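Side-chain contact in multiple PDZ domain protein (Mus musculus, PDB 4XH7), which probably acts as a signalling scaffold whose fourth PDZ domain, the part in this crystal, would be expected to recognise C-terminal peptides of partner proteins: residues Glu75-Glu78 with Leu84-Glu87. Sequence-based numbering, arbitrary orientation.
Sequences ELLE and LLGE
In this PDZ domain a classic beta bulge, Leu77 and Glu78 facing Val106, meets the incoming arm of a type II turn, Leu84 to Glu87, that leads into helix 89-97. Leu77 O takes two backbone donors from one face of its carbonyl plane: Leu84 N at 2.8 Å, well above the plane, and Leu85 N at 3.3 Å, less straight (142° at the hydrogen). Beyond the pair, the two leucines of the turn diverge. Leu84 lays CB over the Leu77 carbonyl and brings CD1 to 3.9 Å from Leu76 CB; Ile95 of helix 89-97 also packs against this side chain. Leu85 runs beside Leu77 and points the same way, its CB 4.2 Å from Leu77 CD2, with Trp18 of helix 5-22 touching both. Fully extended, with chi1 at -180° setting CG opposite the backbone N, Glu75 carries its carboxylate out to Leu85. There Glu75 OE1 sits in close van der Waals contact with Leu85 CD1, at 3.2 Å, while its hydrogen bond is with His52 ND1. The buried carboxylate thus has a polar partner as well as an apolar neighbour, while one shared carbonyl ties the start of the turn to the strand.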
ATOM      1  N   GLU A  75      -2.468   4.705   5.140  1.00 16.58           N
ATOM      2  CA  GLU A  75      -2.486   5.541   3.950  1.00 16.74           C
ATOM      3  C   GLU A  75      -1.735   4.862   2.821  1.00 18.25           C
ATOM      4  O   GLU A  75      -0.620   4.391   3.010  1.00 20.21           O
ATOM      5  CB  GLU A  75      -1.867   6.906   4.244  1.00 17.54           C
ATOM      6  CG  GLU A  75      -1.892   7.778   2.987  1.00 18.33           C
ATOM      7  CD  GLU A  75      -1.524   9.231   3.215  1.00 24.43           C
ATOM      8  OE1 GLU A  75      -1.612   9.991   2.214  1.00 23.03           O
ATOM      9  OE2 GLU A  75      -1.107   9.633   4.343  1.00 25.59           O
ATOM     10  N   LEU A  76      -2.311   4.866   1.614  1.00 17.52           N
ATOM     11  CA  LEU A  76      -1.656   4.267   0.447  1.00 20.34           C
ATOM     12  C   LEU A  76      -0.589   5.197  -0.122  1.00 19.51           C
ATOM     13  O   LEU A  76      -0.883   6.351  -0.383  1.00 20.72           O
ATOM     14  CB  LEU A  76      -2.676   3.992  -0.646  1.00 16.56           C
ATOM     15  CG  LEU A  76      -3.781   3.027  -0.239  1.00 25.68           C
ATOM     16  CD1 LEU A  76      -4.716   2.902  -1.451  1.00 29.71           C
ATOM     17  CD2 LEU A  76      -3.233   1.680   0.095  1.00 32.25           C
ATOM     18  N   LEU A  77       0.630   4.690  -0.327  1.00 17.32           N
ATOM     19  CA  LEU A  77       1.711   5.521  -0.886  1.00 16.68           C
ATOM     20  C   LEU A  77       2.187   5.136  -2.290  1.00 17.09           C
ATOM     21  O   LEU A  77       2.391   6.014  -3.135  1.00 19.15           O
ATOM     22  CB  LEU A  77       2.932   5.533   0.044  1.00 18.50           C
ATOM     23  CG  LEU A  77       2.633   6.057   1.448  1.00 18.10           C
ATOM     24  CD1 LEU A  77       3.880   5.878   2.311  1.00 18.99           C
ATOM     25  CD2 LEU A  77       2.154   7.517   1.419  1.00 18.87           C
ATOM     26  N   GLU A  78       2.354   3.842  -2.542  1.00 19.23           N
ATOM     27  CA  GLU A  78       2.978   3.357  -3.765  1.00 20.84           C
ATOM     28  C   GLU A  78       2.529   1.913  -4.015  1.00 21.80           C
ATOM     29  O   GLU A  78       2.339   1.131  -3.063  1.00 22.04           O
ATOM     30  CB  GLU A  78       4.501   3.427  -3.645  1.00 23.63           C
ATOM     31  CG  GLU A  78       5.238   2.975  -4.887  1.00 29.95           C
ATOM     32  CD  GLU A  78       6.754   2.928  -4.674  1.00 30.45           C
ATOM     33  OE1 GLU A  78       7.323   1.821  -4.786  1.00 38.62           O
ATOM     34  OE2 GLU A  78       7.354   3.999  -4.444  1.00 33.62           O
ATOM     35  N   LEU A  84       1.174   6.768  -5.498  1.00 19.71           N
ATOM     36  CA  LEU A  84      -0.216   7.068  -5.235  1.00 18.63           C
ATOM     37  C   LEU A  84      -0.395   8.334  -4.403  1.00 18.31           C
ATOM     38  O   LEU A  84      -1.466   8.950  -4.435  1.00 20.80           O
ATOM     39  CB  LEU A  84      -0.891   5.880  -4.517  1.00 19.98           C
ATOM     40  CG  LEU A  84      -0.869   4.545  -5.253  1.00 17.92           C
ATOM     41  CD1 LEU A  84      -1.382   3.435  -4.307  1.00 20.38           C
ATOM     42  CD2 LEU A  84      -1.710   4.633  -6.496  1.00 22.14           C
ATOM     43  N   LEU A  85       0.616   8.716  -3.609  1.00 17.66           N
ATOM     44  CA  LEU A  85       0.470   9.881  -2.747  1.00 18.58           C
ATOM     45  C   LEU A  85       0.221  11.164  -3.529  1.00 22.02           C
ATOM     46  O   LEU A  85       0.960  11.505  -4.440  1.00 21.27           O
ATOM     47  CB  LEU A  85       1.718  10.043  -1.865  1.00 20.21           C
ATOM     48  CG  LEU A  85       1.690  11.267  -0.941  1.00 22.05           C
ATOM     49  CD1 LEU A  85       0.515  11.156   0.052  1.00 21.21           C
ATOM     50  CD2 LEU A  85       3.002  11.349  -0.204  1.00 21.28           C
ATOM     51  N   GLY A  86      -0.862  11.855  -3.195  1.00 19.80           N
ATOM     52  CA  GLY A  86      -1.133  13.143  -3.807  1.00 20.32           C
ATOM     53  C   GLY A  86      -1.788  13.063  -5.175  1.00 20.82           C
ATOM     54  O   GLY A  86      -2.021  14.113  -5.791  1.00 24.13           O
ATOM     55  N   GLU A  87      -2.094  11.849  -5.640  1.00 17.45           N
ATOM     56  CA  GLU A  87      -2.767  11.666  -6.913  1.00 19.60           C
ATOM     57  C   GLU A  87      -4.278  11.868  -6.769  1.00 24.67           C
ATOM     58  O   GLU A  87      -4.820  11.861  -5.662  1.00 23.66           O
ATOM     59  CB  GLU A  87      -2.466  10.261  -7.497  1.00 20.61           C
ATOM     60  CG  GLU A  87      -0.949   9.898  -7.659  1.00 21.43           C
ATOM     61  CD  GLU A  87      -0.183  10.727  -8.711  1.00 36.13           C
ATOM     62  OE1 GLU A  87       1.074  10.664  -8.734  1.00 31.18           O
ATOM     63  OE2 GLU A  87      -0.820  11.416  -9.528  1.00 33.95           O
TER